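Local structure of prephenate dehydratase:Amino acid-binding ACT (Brucella abortus, 6VH5) at residues 110-115 with 177-182; 104-109 with 183-188; 221-226 with 259-264. The protein probably catalyses the decarboxylating dehydration of prephenate to phenylpyruvate in phenylalanine biosynthesis, and binds phenylalanine in its ACT domain. One frame throughout, in Å; residues are numbered along the deposited sequence.

Interaction 1 (110-115 with 177-182)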
# COMPACT_ATOMS: atom_id res chain seq x y z
N MET A 110 -14.89 22.76 4.89
CA MET A 110 -15.38 23.74 3.94
C MET A 110 -16.89 23.60 3.79
O MET A 110 -17.44 22.50 3.89
CB MET A 110 -14.70 23.58 2.57
CG MET A 110 -14.67 22.17 2.07
SD MET A 110 -13.64 22.00 0.59
CE MET A 110 -11.99 22.20 1.28
N VAL A 111 -17.53 24.73 3.53
CA VAL A 111 -18.99 24.82 3.45
C VAL A 111 -19.36 25.77 2.31
O VAL A 111 -18.51 26.43 1.72
CB VAL A 111 -19.61 25.30 4.77
CG1 VAL A 111 -19.40 24.27 5.88
CG2 VAL A 111 -19.03 26.65 5.17
N LEU A 112 -20.65 25.82 2.02
CA LEU A 112 -21.11 26.75 1.00
C LEU A 112 -20.88 28.19 1.47
O LEU A 112 -20.82 28.45 2.67
CB LEU A 112 -22.59 26.53 0.70
CG LEU A 112 -22.96 25.18 0.07
CD1 LEU A 112 -24.47 24.96 0.21
CD2 LEU A 112 -22.53 25.13 -1.39
N PRO A 113 -20.71 29.12 0.54
CA PRO A 113 -20.37 30.50 0.92
C PRO A 113 -21.41 31.11 1.86
O PRO A 113 -22.62 31.02 1.62
CB PRO A 113 -20.31 31.24 -0.42
CG PRO A 113 -19.98 30.16 -1.43
CD PRO A 113 -20.69 28.93 -0.93
N GLY A 114 -20.92 31.74 2.93
CA GLY A 114 -21.78 32.39 3.90
C GLY A 114 -22.47 31.47 4.89
O GLY A 114 -23.19 31.97 5.76
N VAL A 115 -22.28 30.16 4.78
CA VAL A 115 -22.90 29.23 5.72
C VAL A 115 -22.22 29.35 7.08
O VAL A 115 -20.99 29.45 7.18
CB VAL A 115 -22.80 27.80 5.16
CG1 VAL A 115 -23.02 26.75 6.24
CG2 VAL A 115 -23.81 27.61 4.03
N TYR A 177 -13.93 24.86 -6.16
CA TYR A 177 -15.39 24.77 -6.09
C TYR A 177 -16.03 25.97 -5.41
O TYR A 177 -17.23 25.93 -5.12
CB TYR A 177 -15.79 23.46 -5.40
CG TYR A 177 -15.42 22.26 -6.22
CD1 TYR A 177 -16.17 21.91 -7.34
CD2 TYR A 177 -14.31 21.50 -5.92
CE1 TYR A 177 -15.82 20.83 -8.13
CE2 TYR A 177 -13.96 20.41 -6.69
CZ TYR A 177 -14.72 20.08 -7.80
OH TYR A 177 -14.39 19.00 -8.58
N GLY A 178 -15.28 27.04 -5.18
CA GLY A 178 -15.84 28.26 -4.61
C GLY A 178 -16.47 28.05 -3.25
O GLY A 178 -17.52 28.62 -2.96
N LEU A 179 -15.83 27.25 -2.39
CA LEU A 179 -16.35 26.95 -1.07
C LEU A 179 -15.62 27.75 0.00
O LEU A 179 -14.45 28.10 -0.15
CB LEU A 179 -16.22 25.45 -0.75
CG LEU A 179 -17.04 24.47 -1.60
CD1 LEU A 179 -16.85 23.03 -1.11
CD2 LEU A 179 -18.52 24.86 -1.65
N ASP A 180 -16.35 28.07 1.07
CA ASP A 180 -15.78 28.76 2.22
C ASP A 180 -15.10 27.76 3.14
O ASP A 180 -15.65 26.69 3.42
CB ASP A 180 -16.88 29.48 3.01
CG ASP A 180 -17.14 30.88 2.51
OD1 ASP A 180 -16.34 31.37 1.68
OD2 ASP A 180 -18.13 31.49 2.97
N ILE A 181 -13.91 28.12 3.62
CA ILE A 181 -13.21 27.30 4.61
C ILE A 181 -13.61 27.82 5.98
O ILE A 181 -13.22 28.92 6.39
CB ILE A 181 -11.69 27.34 4.42
CG1 ILE A 181 -11.33 26.62 3.12
CG2 ILE A 181 -10.99 26.70 5.62
CD1 ILE A 181 -9.86 26.49 2.87
N LEU A 182 -14.43 27.04 6.69
CA LEU A 182 -14.90 27.43 8.00
C LEU A 182 -13.79 27.29 9.05
O LEU A 182 -13.63 28.17 9.90
CB LEU A 182 -16.10 26.57 8.37
CG LEU A 182 -17.01 26.95 9.53
CD1 LEU A 182 -17.41 28.43 9.46
CD2 LEU A 182 -18.21 26.05 9.44
O HOH W 1 -18.57 30.71 5.62
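V111 and D180 face each other as an antiparallel hydrogen-bonded pair, and the side chain of D180 then does a second job beyond the strand. The paired backbone bonds run from V111 N to D180 O at 2.7 Å and from D180 N to V111 O at 2.8 Å. D180 O is also approached by M110 CA, 3.0 Å away, in a CA-H...O contact. Where the strand 108-111 ends, the chain folds into a type II beta turn from L112 to V115, and the carboxylate reaches up to it. D180 OD2 accepts G114 N at 2.8 Å, nearly straight at 165° but met on the anti side and 33° out of the carboxylate plane. The same oxygen takes a bond from a water that also donates to V115 O, so one carboxylate oxygen grips the turn twice, directly and through solvent. This is an edge of the mixed sheet in the prephenate dehydratase region, whose fold is of the type 2 periplasmic-binding-protein kind; 180-183 is the outermost strand beside 108-111. Beneath the pair, M110 and L179 cross at about a right angle. With CG between the backbone N and the carbonyl carbon (chi1 48°), the M110 chain is carried to L179 CD1, which CG and SD both touch, SD at 3.8 Å. The other branch of L179 leans on L112: L179 CD2 lies 4.0 Å from L112 CD2. Across the sheet from M110, V111 CG1 meets L182 CD2. Farther out, helix 150-160 presses A154 against both M110 and L179, A174 of helix 171-176 touches M110, and I120 packs on V111 and L182.

Interaction 2 (104-109 with 183-188)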
# COMPACT_ATOMS: atom_id res chain seq x y z
N PRO A 104 3.05 18.08 2.76
CA PRO A 104 2.29 17.97 4.02
C PRO A 104 0.80 17.91 3.74
O PRO A 104 0.25 18.76 3.03
CB PRO A 104 2.68 19.25 4.77
CG PRO A 104 4.00 19.66 4.17
CD PRO A 104 3.91 19.27 2.72
N ILE A 105 0.15 16.89 4.30
CA ILE A 105 -1.27 16.62 4.07
C ILE A 105 -2.10 17.33 5.14
O ILE A 105 -1.88 17.12 6.34
CB ILE A 105 -1.55 15.11 4.07
CG1 ILE A 105 -0.79 14.43 2.95
CG2 ILE A 105 -3.04 14.83 3.93
CD1 ILE A 105 -0.99 15.11 1.60
N HIS A 106 -3.04 18.17 4.72
CA HIS A 106 -3.93 18.88 5.63
C HIS A 106 -5.36 18.83 5.11
O HIS A 106 -5.61 18.83 3.90
CB HIS A 106 -3.49 20.34 5.82
CG HIS A 106 -2.17 20.48 6.50
ND1 HIS A 106 -1.91 19.95 7.74
CD2 HIS A 106 -1.01 21.07 6.10
CE1 HIS A 106 -0.66 20.21 8.08
NE2 HIS A 106 -0.10 20.89 7.10
N PHE A 107 -6.31 18.82 6.05
CA PHE A 107 -7.73 18.82 5.76
C PHE A 107 -8.37 20.13 6.18
O PHE A 107 -8.10 20.65 7.27
CB PHE A 107 -8.45 17.68 6.49
CG PHE A 107 -8.31 16.36 5.83
CD1 PHE A 107 -7.40 15.44 6.30
CD2 PHE A 107 -9.08 16.05 4.72
CE1 PHE A 107 -7.27 14.22 5.69
CE2 PHE A 107 -8.96 14.83 4.10
CZ PHE A 107 -8.04 13.92 4.58
N GLN A 108 -9.25 20.64 5.32
CA GLN A 108 -9.98 21.87 5.57
C GLN A 108 -11.47 21.58 5.64
O GLN A 108 -12.00 20.86 4.79
CB GLN A 108 -9.69 22.91 4.48
CG GLN A 108 -8.24 22.94 4.02
CD GLN A 108 -7.29 23.44 5.09
OE1 GLN A 108 -7.72 23.96 6.12
NE2 GLN A 108 -5.99 23.26 4.86
N LEU A 109 -12.13 22.12 6.66
CA LEU A 109 -13.58 22.02 6.80
C LEU A 109 -14.19 23.14 5.96
O LEU A 109 -14.01 24.32 6.26
CB LEU A 109 -14.00 22.11 8.26
CG LEU A 109 -15.49 22.22 8.62
CD1 LEU A 109 -16.27 20.96 8.27
CD2 LEU A 109 -15.63 22.54 10.11
N GLU A 183 -13.03 26.20 8.99
CA GLU A 183 -11.91 25.97 9.90
C GLU A 183 -10.75 25.35 9.14
O GLU A 183 -10.95 24.56 8.21
CB GLU A 183 -12.32 25.08 11.10
CG GLU A 183 -11.46 25.28 12.34
CD GLU A 183 -11.88 24.40 13.51
OE1 GLU A 183 -10.99 23.79 14.15
OE2 GLU A 183 -13.09 24.29 13.76
N GLU A 184 -9.54 25.69 9.56
CA GLU A 184 -8.33 25.31 8.86
C GLU A 184 -7.64 24.17 9.59
O GLU A 184 -7.67 24.11 10.82
CB GLU A 184 -7.37 26.50 8.76
CG GLU A 184 -7.66 27.43 7.60
CD GLU A 184 -6.73 28.62 7.55
OE1 GLU A 184 -5.89 28.76 8.48
OE2 GLU A 184 -6.83 29.41 6.59
N ASN A 185 -7.04 23.26 8.82
CA ASN A 185 -6.14 22.22 9.36
C ASN A 185 -6.78 21.47 10.52
O ASN A 185 -6.27 21.45 11.64
CB ASN A 185 -4.80 22.82 9.77
CG ASN A 185 -4.00 23.32 8.58
OD1 ASN A 185 -4.29 22.97 7.43
ND2 ASN A 185 -3.01 24.17 8.85
N VAL A 186 -7.95 20.87 10.25
CA VAL A 186 -8.78 20.32 11.32
C VAL A 186 -8.46 18.87 11.64
O VAL A 186 -9.13 18.28 12.51
CB VAL A 186 -10.27 20.45 10.95
CG1 VAL A 186 -10.60 21.88 10.58
CG2 VAL A 186 -10.60 19.49 9.81
N GLU A 187 -7.46 18.28 11.00
CA GLU A 187 -7.14 16.87 11.21
C GLU A 187 -6.63 16.61 12.63
O GLU A 187 -6.06 17.49 13.29
CB GLU A 187 -6.11 16.38 10.18
CG GLU A 187 -4.73 17.02 10.31
CD GLU A 187 -4.60 18.35 9.57
OE1 GLU A 187 -3.50 18.94 9.60
OE2 GLU A 187 -5.61 18.80 8.96
N ASP A 188 -6.87 15.39 13.10
CA ASP A 188 -6.49 14.96 14.43
C ASP A 188 -4.98 15.01 14.64
O ASP A 188 -4.48 15.81 15.43
CB ASP A 188 -7.00 13.53 14.69
CG ASP A 188 -8.53 13.46 14.75
OD1 ASP A 188 -9.09 12.35 14.59
OD2 ASP A 188 -9.17 14.52 14.91
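The two crossings between the halves of a type 2 periplasmic-binding-protein fold run close together here: 104-109 leads out of strand 96-104 of one sheet into strand 108-111 of the other, and 183-188 starts the return toward strand 193-200. H106, F107 and Q108 of the first crossing are bound to N185, V186 and E187 of the second. The carboxylate of E187 bridges two neighbours. OE1 accepts H106 ND1 at 2.6 Å, on its syn side though well out of the carboxylate plane, and close to the plane of the imidazole, while OE2 takes F107 N at 3.0 Å in an almost straight bond (175°) that arrives from above the carboxylate plane. E187 gets there because CG lies between its own N and carbonyl carbon (chi1 66°) and the chain bends again at chi2. N185 stands over one face of the H106 ring, toward its rim. Its amide lies side by side with that of Q108, pointing the same way with the planes 45° apart: Q108 NE2 gives to N185 OD1 at 3.1 Å, and Q108 OE1 receives N185 N at 2.9 Å from above its carbonyl plane. F107 O is bound by V186 N, also at 3.0 Å. Nearer the sheet, L109 N donates to E183 O at 3.1 Å, and L109 CB rests on V186 CG1 at 4.1 Å. L168 of strand 165-169 backs F107, L109 and V186, and I105 lies close to T194, a residue predicted to be essential for activity. Both oxygens of E187 are thus engaged, one by the H106 ring and one by the F107 backbone, which ties ring and main chain of the first crossing to the second and limits rotation of the imidazole.

Interaction 3 (221-226 with 259-264); sequences FRVRNV and TQFYAD. With PHE (phenylalanine), chain J.
F261 leaves its strand with CB over one face of the F221 ring, toward its rim and 3.8 Å from the ring centroid, a CH-pi contact whose shortest approach is to F221 CZ. From CB the side chain swings beside its own backbone N (chi1 -77°), which carries CG past F221 CZ and lays CD2 near F221 CE1. The two rings end up nearly parallel, with planes 14° apart, yet slid so far that they barely overlap. Farther along, CE2 has V223 CG2 at the ring edge, 3.9 Å away, and CZ at the tip reaches the bound phenylalanine, 3.5 Å from its CD1. The strands beneath these rings are the central pair of the four-stranded antiparallel sheet of an ACT domain, the regulatory module that commonly binds amino acids. F221 pairs with F261 and V223 with T259 through hydrogen-bonded backbones, so F221, V223, T259 and F261 share the face turned to helix 229-240 and the ligand. T259 CG2 lies 3.6 Å from the ligand's CD1, and N225 OD1 accepts the ligand's amino N at 2.8 Å. That oxygen also takes a bond from Q251, which in turn is bonded to T259 OG1, while N225 ND2 is held by F256 O. Further hydrogen bonds join the ligand to L230 N and to N243 and M244 of the second subunit, so the site spans two chains. On the other face, R222 NE donates to Q260 OE1 at 2.6 Å, the oxygen tilted out of the guanidinium plane, with NH2 adding a weak bond. Q260 NE2 makes a weak hydrogen bond to H87 from the prephenate dehydratase region.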
# COMPACT_ATOMS: atom_id res chain seq x y z
N PHE A 221 17.04 -4.97 -7.45
CA PHE A 221 17.99 -6.06 -7.63
C PHE A 221 17.41 -7.31 -6.99
O PHE A 221 16.55 -7.24 -6.11
CB PHE A 221 19.37 -5.74 -7.03
CG PHE A 221 19.35 -5.49 -5.52
CD1 PHE A 221 19.51 -6.53 -4.63
CD2 PHE A 221 19.15 -4.21 -5.02
CE1 PHE A 221 19.48 -6.31 -3.26
CE2 PHE A 221 19.13 -3.97 -3.64
CZ PHE A 221 19.28 -5.02 -2.77
N ARG A 222 17.89 -8.47 -7.44
CA ARG A 222 17.46 -9.76 -6.93
C ARG A 222 18.59 -10.52 -6.25
O ARG A 222 19.73 -10.53 -6.73
CB ARG A 222 16.88 -10.61 -8.06
CG ARG A 222 15.60 -10.02 -8.62
CD ARG A 222 15.20 -10.66 -9.90
NE ARG A 222 14.03 -9.98 -10.44
CZ ARG A 222 13.10 -10.58 -11.17
NH1 ARG A 222 13.21 -11.88 -11.42
NH2 ARG A 222 12.05 -9.90 -11.61
N VAL A 223 18.26 -11.21 -5.15
CA VAL A 223 19.16 -12.16 -4.50
C VAL A 223 18.41 -13.46 -4.25
O VAL A 223 17.18 -13.53 -4.32
CB VAL A 223 19.75 -11.64 -3.17
CG1 VAL A 223 20.64 -10.44 -3.41
CG2 VAL A 223 18.64 -11.32 -2.16
N ARG A 224 19.19 -14.50 -3.98
CA ARG A 224 18.65 -15.76 -3.49
C ARG A 224 18.13 -15.57 -2.07
O ARG A 224 18.59 -14.72 -1.31
CB ARG A 224 19.74 -16.82 -3.54
CG ARG A 224 20.06 -17.31 -4.95
CD ARG A 224 21.21 -18.32 -5.00
NE ARG A 224 20.97 -19.59 -4.32
CZ ARG A 224 21.67 -20.02 -3.27
NH1 ARG A 224 22.64 -19.26 -2.77
NH2 ARG A 224 21.40 -21.20 -2.72
N ASN A 225 17.11 -16.36 -1.72
CA ASN A 225 16.47 -16.28 -0.41
C ASN A 225 17.19 -17.19 0.59
O ASN A 225 16.63 -18.16 1.11
CB ASN A 225 14.99 -16.65 -0.54
CG ASN A 225 14.21 -16.39 0.75
OD1 ASN A 225 14.36 -15.34 1.38
ND2 ASN A 225 13.40 -17.36 1.16
N VAL A 226 18.46 -16.89 0.85
CA VAL A 226 19.26 -17.69 1.77
C VAL A 226 19.95 -16.75 2.76
O VAL A 226 20.12 -15.55 2.48
CB VAL A 226 20.29 -18.58 1.02
CG1 VAL A 226 19.59 -19.48 0.00
CG2 VAL A 226 21.43 -17.75 0.42
N THR A 259 14.28 -13.26 -4.02
CA THR A 259 13.67 -12.06 -3.47
C THR A 259 14.11 -10.85 -4.28
O THR A 259 15.28 -10.72 -4.62
CB THR A 259 14.05 -11.86 -2.00
OG1 THR A 259 13.97 -13.12 -1.32
CG2 THR A 259 13.07 -10.87 -1.33
N GLN A 260 13.17 -9.95 -4.57
CA GLN A 260 13.51 -8.69 -5.21
C GLN A 260 13.44 -7.56 -4.19
O GLN A 260 12.61 -7.57 -3.28
CB GLN A 260 12.60 -8.39 -6.40
CG GLN A 260 13.10 -7.22 -7.24
CD GLN A 260 12.43 -7.14 -8.59
OE1 GLN A 260 12.56 -8.04 -9.41
NE2 GLN A 260 11.72 -6.04 -8.83
N PHE A 261 14.33 -6.58 -4.35
CA PHE A 261 14.43 -5.44 -3.44
C PHE A 261 14.30 -4.16 -4.23
O PHE A 261 14.80 -4.04 -5.36
CB PHE A 261 15.78 -5.43 -2.67
CG PHE A 261 15.83 -6.42 -1.53
CD1 PHE A 261 15.44 -6.03 -0.24
CD2 PHE A 261 16.22 -7.74 -1.74
CE1 PHE A 261 15.45 -6.93 0.82
CE2 PHE A 261 16.23 -8.65 -0.69
CZ PHE A 261 15.85 -8.25 0.59
N TYR A 262 13.61 -3.20 -3.64
CA TYR A 262 13.47 -1.85 -4.17
C TYR A 262 14.24 -0.93 -3.23
O TYR A 262 14.04 -0.98 -2.02
CB TYR A 262 11.98 -1.46 -4.26
CG TYR A 262 11.67 -0.10 -4.85
CD1 TYR A 262 11.16 0.02 -6.14
CD2 TYR A 262 11.83 1.06 -4.09
CE1 TYR A 262 10.84 1.27 -6.68
CE2 TYR A 262 11.52 2.31 -4.61
CZ TYR A 262 11.03 2.41 -5.91
OH TYR A 262 10.74 3.65 -6.42
N ALA A 263 15.11 -0.09 -3.79
CA ALA A 263 16.02 0.67 -2.94
C ALA A 263 16.25 2.07 -3.49
O ALA A 263 16.28 2.28 -4.71
CB ALA A 263 17.37 -0.05 -2.80
N ASP A 264 16.40 3.02 -2.57
CA ASP A 264 16.87 4.37 -2.85
C ASP A 264 18.18 4.57 -2.10
O ASP A 264 18.27 4.21 -0.92
CB ASP A 264 15.87 5.45 -2.38
CG ASP A 264 14.50 5.38 -3.07
OD1 ASP A 264 14.27 4.57 -4.00
OD2 ASP A 264 13.63 6.18 -2.65
N PHE J . 16.50 -14.14 2.71
CA PHE J . 17.70 -13.41 2.31
C PHE J . 18.61 -13.07 3.49
O PHE J . 19.57 -12.32 3.33
CB PHE J . 17.33 -12.13 1.57
CG PHE J . 16.22 -11.34 2.22
CD1 PHE J . 14.92 -11.40 1.73
CD2 PHE J . 16.48 -10.52 3.30
CE1 PHE J . 13.89 -10.68 2.33
CE2 PHE J . 15.46 -9.79 3.90
CZ PHE J . 14.16 -9.87 3.41
OXT PHE J . 18.39 -13.54 4.62

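Interactions 1 and 2 are successive parts of one construction: their centres lie 14 Å apart, both use strand 108-111 and its neighbour 180-183, and L182 N and L109 O, 2.8 Å apart, probably join them by a hydrogen bond. Along the chain 104-109 runs into 110-115 and 177-182 into 183-188, so interaction 2 encloses interaction 1, from the crossings between the two sheets out to the sheet edge. Interaction 3 follows later, in the ACT region, on the opposite side of the chain's centre. Its nearest atoms are about 17 Å from interaction 2 and about 30 Å from interaction 1. Phenylalanine thus binds a distinct region; ACT domains are commonly regulatory, making such a role probable.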